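Local coordinates for iron-regulated outer membrane protein (PDB 4B7O) that imports iron across the meningococcal outer membrane as a TonB-dependent transporter, possibly taking it up as a siderophore complex, at residues Ala124-Ser128 and Tyr384-Glu388; Ser438-Asp444 and Arg468-His474. All blocks are in the same frame, centred on the assembly; numbering follows the deposited sequence.

Contact 1. Residues Ala124-Ser128 and Tyr384-Glu388; sequences AYSDS and YRHQE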
loop_
_atom_site.group_PDB
_atom_site.type_symbol
_atom_site.label_atom_id
_atom_site.label_comp_id
_atom_site.label_asym_id
_atom_site.label_seq_id
_atom_site.Cartn_x
_atom_site.Cartn_y
_atom_site.Cartn_z
ATOM N N ALA A 124 7.675 -2.486 -8.419
ATOM C CA ALA A 124 6.655 -3.087 -9.223
ATOM C C ALA A 124 5.360 -3.001 -8.463
ATOM O O ALA A 124 5.307 -3.318 -7.297
ATOM C CB ALA A 124 7.004 -4.534 -9.498
ATOM N N TYR A 125 4.292 -2.626 -9.148
ATOM C CA TYR A 125 3.032 -2.436 -8.497
ATOM C C TYR A 125 1.957 -2.370 -9.579
ATOM O O TYR A 125 2.190 -1.993 -10.713
ATOM C CB TYR A 125 3.060 -1.099 -7.716
ATOM C CG TYR A 125 3.550 0.120 -8.562
ATOM C CD1 TYR A 125 4.896 0.434 -8.656
ATOM C CD2 TYR A 125 2.661 0.931 -9.234
ATOM C CE1 TYR A 125 5.354 1.510 -9.425
ATOM C CE2 TYR A 125 3.100 2.021 -9.979
ATOM C CZ TYR A 125 4.452 2.292 -10.061
ATOM O OH TYR A 125 4.884 3.358 -10.787
ATOM N N SER A 126 0.744 -2.624 -9.175
ATOM C CA SER A 126 -0.357 -2.768 -10.082
ATOM C C SER A 126 -1.437 -1.953 -9.434
ATOM O O SER A 126 -1.407 -1.747 -8.241
ATOM C CB SER A 126 -0.766 -4.253 -10.062
ATOM O OG SER A 126 -2.089 -4.424 -10.446
ATOM N N ASP A 127 -2.406 -1.495 -10.204
ATOM C CA ASP A 127 -3.402 -0.655 -9.612
ATOM C C ASP A 127 -4.780 -1.257 -9.702
ATOM O O ASP A 127 -5.762 -0.676 -9.218
ATOM C CB ASP A 127 -3.304 0.768 -10.196
ATOM C CG ASP A 127 -3.741 0.859 -11.639
ATOM O OD1 ASP A 127 -3.672 -0.159 -12.360
ATOM O OD2 ASP A 127 -4.126 1.977 -12.047
ATOM N N SER A 128 -4.853 -2.453 -10.264
ATOM C CA SER A 128 -6.139 -3.166 -10.301
ATOM C C SER A 128 -6.410 -3.906 -9.000
ATOM O O SER A 128 -5.520 -4.080 -8.170
ATOM C CB SER A 128 -6.240 -4.095 -11.510
ATOM O OG SER A 128 -5.877 -3.364 -12.690
ATOM N N TYR A 384 6.803 1.675 -18.552
ATOM C CA TYR A 384 5.798 0.845 -19.223
ATOM C C TYR A 384 5.050 -0.089 -18.265
ATOM O O TYR A 384 5.654 -0.889 -17.552
ATOM C CB TYR A 384 6.507 -0.027 -20.284
ATOM C CG TYR A 384 5.559 -0.941 -21.013
ATOM C CD1 TYR A 384 4.730 -0.429 -22.009
ATOM C CD2 TYR A 384 5.444 -2.306 -20.675
ATOM C CE1 TYR A 384 3.836 -1.225 -22.679
ATOM C CE2 TYR A 384 4.558 -3.135 -21.353
ATOM C CZ TYR A 384 3.761 -2.565 -22.358
ATOM O OH TYR A 384 2.850 -3.279 -23.063
ATOM N N ARG A 385 3.744 -0.070 -18.266
ATOM C CA ARG A 385 3.053 -1.083 -17.473
ATOM C C ARG A 385 1.936 -1.707 -18.259
ATOM O O ARG A 385 1.122 -0.975 -18.764
ATOM C CB ARG A 385 2.424 -0.477 -16.218
ATOM C CG ARG A 385 1.999 -1.561 -15.261
ATOM C CD ARG A 385 1.510 -1.040 -13.941
ATOM N NE ARG A 385 0.443 -0.110 -14.126
ATOM C CZ ARG A 385 0.060 0.775 -13.217
ATOM N NH1 ARG A 385 0.656 0.844 -12.017
ATOM N NH2 ARG A 385 -0.935 1.558 -13.529
ATOM N N HIS A 386 1.882 -3.040 -18.319
ATOM C CA HIS A 386 0.737 -3.770 -18.907
ATOM C C HIS A 386 0.015 -4.595 -17.887
ATOM O O HIS A 386 0.626 -5.458 -17.186
ATOM C CB HIS A 386 1.205 -4.676 -20.079
ATOM C CG HIS A 386 0.066 -5.264 -20.889
ATOM N ND1 HIS A 386 -0.534 -6.435 -20.557
ATOM C CD2 HIS A 386 -0.605 -4.783 -22.017
ATOM C CE1 HIS A 386 -1.524 -6.684 -21.431
ATOM N NE2 HIS A 386 -1.572 -5.668 -22.316
ATOM N N GLN A 387 -1.285 -4.339 -17.781
ATOM C CA GLN A 387 -2.142 -5.165 -16.965
ATOM C C GLN A 387 -3.144 -6.007 -17.703
ATOM O O GLN A 387 -3.802 -5.505 -18.608
ATOM C CB GLN A 387 -2.915 -4.293 -15.993
ATOM C CG GLN A 387 -2.148 -4.125 -14.712
ATOM C CD GLN A 387 -2.592 -2.916 -13.967
ATOM O OE1 GLN A 387 -2.378 -1.786 -14.421
ATOM N NE2 GLN A 387 -3.221 -3.135 -12.826
ATOM N N GLU A 388 -3.348 -7.243 -17.244
ATOM C CA GLU A 388 -4.404 -8.096 -17.840
ATOM C C GLU A 388 -5.128 -8.875 -16.779
ATOM O O GLU A 388 -4.479 -9.601 -16.006
ATOM C CB GLU A 388 -3.832 -9.085 -18.872
ATOM C CG GLU A 388 -4.919 -9.810 -19.674
ATOM C CD GLU A 388 -4.435 -10.805 -20.784
ATOM O OE1 GLU A 388 -3.200 -10.939 -21.068
ATOM O OE2 GLU A 388 -5.322 -11.489 -21.382
#
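This contact is part of the plug-barrel interface: a plug loop, through Y125 to S128, meets R385 and Q387 on the inner face of barrel strand 376-391. The backbones stay apart, with the CA atoms of S126 and Q387 7.5 Å from each other, and long strand side chains bridge the distance. R385 leaves the strand with CG anti to the backbone N (chi1 -167°), and a bend at chi3 swings its guanidinium between Y125 and D127. NH1 gives a weak hydrogen bond to Y125 O, at 3.5 Å. The same nitrogen is 3.4 Å from Y125 CE2. Ring and guanidinium stand almost perpendicular, 87° apart, with Y125 CD2 at the guanidinium edge. The OH of Y125 is fixed by I160 N.

D127 meets R385 differently. Its OD1 lies over a guanidinium face, 3.4 Å from NH2, in a salt bridge of charge alone with no N-H aimed at the oxygen. The stronger polar partners lie elsewhere: NH2 of R385 pairs with D444, and OD2 of D127 with K442. These buried charges therefore form an alternating network, which probably keeps all four ionised. The end of Q387 sits among S126, D127 and S128; the Q387 and D127 side chains cross at about a right angle. Within the loop S128 N makes a weak hydrogen bond to S126 OG, 3.4 Å long, while R136 holds D127 O. Buried polar and charged links of this kind between plug and barrel wall are typical of the plugged beta-barrel of TonB-dependent receptors.

Contact 2. Residues Ser438-Asp444 and Arg468-His474; sequences SNPTKTD and RFKVKTH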
loop_
_atom_site.group_PDB
_atom_site.type_symbol
_atom_site.label_atom_id
_atom_site.label_comp_id
_atom_site.label_asym_id
_atom_site.label_seq_id
_atom_site.Cartn_x
_atom_site.Cartn_y
_atom_site.Cartn_z
ATOM N N SER A 438 -13.959 -10.437 -23.743
ATOM C CA SER A 438 -12.580 -10.912 -23.616
ATOM C C SER A 438 -11.882 -10.294 -22.360
ATOM O O SER A 438 -12.495 -9.548 -21.550
ATOM C CB SER A 438 -11.803 -10.635 -24.903
ATOM O OG SER A 438 -11.929 -9.283 -25.221
ATOM N N ASN A 439 -10.609 -10.624 -22.193
ATOM C CA ASN A 439 -9.839 -10.163 -21.060
ATOM C C ASN A 439 -9.510 -8.675 -21.126
ATOM O O ASN A 439 -8.786 -8.237 -22.036
ATOM C CB ASN A 439 -8.540 -10.923 -21.037
ATOM C CG ASN A 439 -8.723 -12.315 -20.537
ATOM O OD1 ASN A 439 -9.845 -12.701 -20.198
ATOM N ND2 ASN A 439 -7.638 -13.057 -20.427
ATOM N N PRO A 440 -9.969 -7.913 -20.133
ATOM C CA PRO A 440 -9.696 -6.484 -20.052
ATOM C C PRO A 440 -8.234 -6.268 -19.846
ATOM O O PRO A 440 -7.579 -7.104 -19.202
ATOM C CB PRO A 440 -10.469 -6.040 -18.823
ATOM C CG PRO A 440 -11.393 -7.187 -18.506
ATOM C CD PRO A 440 -10.607 -8.396 -18.913
ATOM N N THR A 441 -7.703 -5.218 -20.473
ATOM C CA THR A 441 -6.306 -4.863 -20.288
ATOM C C THR A 441 -6.081 -3.331 -20.196
ATOM O O THR A 441 -6.968 -2.528 -20.488
ATOM C CB THR A 441 -5.431 -5.405 -21.422
ATOM O OG1 THR A 441 -5.699 -4.640 -22.582
ATOM C CG2 THR A 441 -5.715 -6.859 -21.710
ATOM N N LYS A 442 -4.871 -2.941 -19.816
ATOM C CA LYS A 442 -4.538 -1.516 -19.657
ATOM C C LYS A 442 -3.059 -1.387 -19.823
ATOM O O LYS A 442 -2.296 -2.120 -19.178
ATOM C CB LYS A 442 -4.955 -0.966 -18.306
ATOM C CG LYS A 442 -4.820 0.553 -18.258
ATOM C CD LYS A 442 -5.463 1.126 -17.016
ATOM C CE LYS A 442 -4.455 1.170 -15.885
ATOM N NZ LYS A 442 -5.129 1.732 -14.684
ATOM N N THR A 443 -2.652 -0.534 -20.758
ATOM C CA THR A 443 -1.237 -0.210 -20.922
ATOM C C THR A 443 -1.011 1.222 -20.409
ATOM O O THR A 443 -1.791 2.106 -20.721
ATOM C CB THR A 443 -0.854 -0.267 -22.403
ATOM O OG1 THR A 443 -1.119 -1.578 -22.891
ATOM C CG2 THR A 443 0.608 0.062 -22.617
ATOM N N ASP A 444 0.010 1.427 -19.583
ATOM C CA ASP A 444 0.389 2.779 -19.150
ATOM C C ASP A 444 1.805 2.990 -19.604
ATOM O O ASP A 444 2.653 2.095 -19.455
ATOM C CB ASP A 444 0.266 3.000 -17.658
ATOM C CG ASP A 444 -1.172 3.102 -17.184
ATOM O OD1 ASP A 444 -1.904 4.008 -17.628
ATOM O OD2 ASP A 444 -1.590 2.292 -16.315
ATOM N N ARG A 468 0.733 8.341 -20.939
ATOM C CA ARG A 468 -0.235 7.848 -21.934
ATOM C C ARG A 468 -0.891 6.546 -21.451
ATOM O O ARG A 468 -0.187 5.583 -21.083
ATOM C CB ARG A 468 0.470 7.611 -23.276
ATOM C CG ARG A 468 -0.471 7.141 -24.377
ATOM C CD ARG A 468 -0.139 7.702 -25.760
ATOM N NE ARG A 468 -1.081 7.166 -26.766
ATOM C CZ ARG A 468 -2.249 7.715 -27.114
ATOM N NH1 ARG A 468 -2.651 8.866 -26.575
ATOM N NH2 ARG A 468 -3.024 7.114 -28.017
ATOM N N PHE A 469 -2.216 6.498 -21.461
ATOM C CA PHE A 469 -2.851 5.214 -21.244
ATOM C C PHE A 469 -3.693 4.635 -22.395
ATOM O O PHE A 469 -4.203 5.380 -23.252
ATOM C CB PHE A 469 -3.634 5.232 -19.950
ATOM C CG PHE A 469 -4.979 5.849 -20.057
ATOM C CD1 PHE A 469 -6.070 5.086 -20.508
ATOM C CD2 PHE A 469 -5.194 7.158 -19.649
ATOM C CE1 PHE A 469 -7.347 5.616 -20.581
ATOM C CE2 PHE A 469 -6.480 7.702 -19.699
ATOM C CZ PHE A 469 -7.547 6.939 -20.170
ATOM N N LYS A 470 -3.875 3.307 -22.386
ATOM C CA LYS A 470 -4.849 2.624 -23.312
ATOM C C LYS A 470 -5.634 1.592 -22.530
ATOM O O LYS A 470 -5.069 0.684 -21.943
ATOM C CB LYS A 470 -4.123 1.930 -24.470
ATOM C CG LYS A 470 -5.019 1.793 -25.718
ATOM C CD LYS A 470 -5.127 0.426 -26.415
ATOM C CE LYS A 470 -3.900 0.076 -27.253
ATOM N NZ LYS A 470 -2.894 -0.707 -26.434
ATOM N N VAL A 471 -6.931 1.733 -22.481
ATOM C CA VAL A 471 -7.711 0.817 -21.712
ATOM C C VAL A 471 -8.627 -0.017 -22.609
ATOM O O VAL A 471 -9.439 0.541 -23.374
ATOM C CB VAL A 471 -8.580 1.581 -20.706
ATOM C CG1 VAL A 471 -9.761 0.767 -20.314
ATOM C CG2 VAL A 471 -7.760 1.917 -19.473
ATOM N N LYS A 472 -8.527 -1.346 -22.489
ATOM C CA LYS A 472 -9.394 -2.239 -23.247
ATOM C C LYS A 472 -10.305 -2.958 -22.289
ATOM O O LYS A 472 -9.874 -3.847 -21.557
ATOM C CB LYS A 472 -8.544 -3.194 -24.089
ATOM C CG LYS A 472 -9.280 -3.873 -25.250
ATOM C CD LYS A 472 -9.313 -5.392 -25.075
ATOM C CE LYS A 472 -10.600 -5.786 -24.348
ATOM N NZ LYS A 472 -10.677 -7.183 -23.833
ATOM N N THR A 473 -11.561 -2.525 -22.247
ATOM C CA THR A 473 -12.524 -3.112 -21.361
ATOM C C THR A 473 -12.866 -4.511 -21.857
ATOM O O THR A 473 -12.346 -4.946 -22.884
ATOM C CB THR A 473 -13.821 -2.308 -21.364
ATOM O OG1 THR A 473 -13.865 -1.489 -22.554
ATOM C CG2 THR A 473 -13.952 -1.447 -20.086
ATOM N N HIS A 474 -13.745 -5.214 -21.141
ATOM C CA HIS A 474 -14.050 -6.614 -21.476
ATOM C C HIS A 474 -15.032 -6.781 -22.578
ATOM O O HIS A 474 -15.470 -7.879 -22.817
ATOM C CB HIS A 474 -14.494 -7.454 -20.279
ATOM C CG HIS A 474 -15.854 -7.115 -19.759
ATOM N ND1 HIS A 474 -16.371 -7.719 -18.669
ATOM C CD2 HIS A 474 -16.789 -6.168 -20.164
ATOM C CE1 HIS A 474 -17.582 -7.206 -18.385
ATOM N NE2 HIS A 474 -17.847 -6.252 -19.301
#
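K472 reaches across the open end of the hairpin, away from its turn, to S438 and N439. Its chain bends at chi2 (-118°) and chi3 (92°), and this carries NZ over to the loop that leads into strand 441-455. NZ donates to S438 OG at 2.8 Å and, weakly, to N439 O. Beyond the strand ends, S438 N bonds H474 O at 3.1 Å, approaching from above the carbonyl plane. Next to it P440 CG packs on H474 CB, 3.6 Å away.

The backbones behind these groups set the register. T441 with K472 and T443 with K470 are hydrogen-bonded antiparallel pairs; K472 N to T441 O measures 2.8 Å. K442 with V471, between them, and D444 with F469, one step beyond T443 with K470, are non-hydrogen-bonded pairs. On their face V471 CG2 lies against K442 CD at 3.5 Å, and D444 OD1 sits 3.1 Å from F469 CB.

A second shell fixes the polar ends. S510 OG hydrogen-bonds D444 OD1, P511 O accepts from K442, and T519 O and I526 N hold the H474 ring by its two nitrogens. Strand 441-455 runs between 376-391 and 458-472 in the barrel wall, with strand 478-493 next beyond and the 525-528 strand against V471 and H474.

Contact 1 and contact 2 are neighbours, with centres about 10 Å apart. Strand 376-391 supplies the barrel side of contact 1, and it pairs with strand 441-455, the first strand of contact 2. A probable backbone hydrogen bond from Q387 N to K442 O, 2.8 Å long, joins them. Inside the barrel, D444 and R385 link the two wall strands, while K442 reaches the plug: its NZ lies 2.8 Å from D127 OD2 in a salt bridge. The plug loop therefore meets two adjacent wall strands, and contact 2 pairs the second of these, 441-455, with the next, 458-472. On the other face H386 CD2 packs 3.4 Å from T443 OG1.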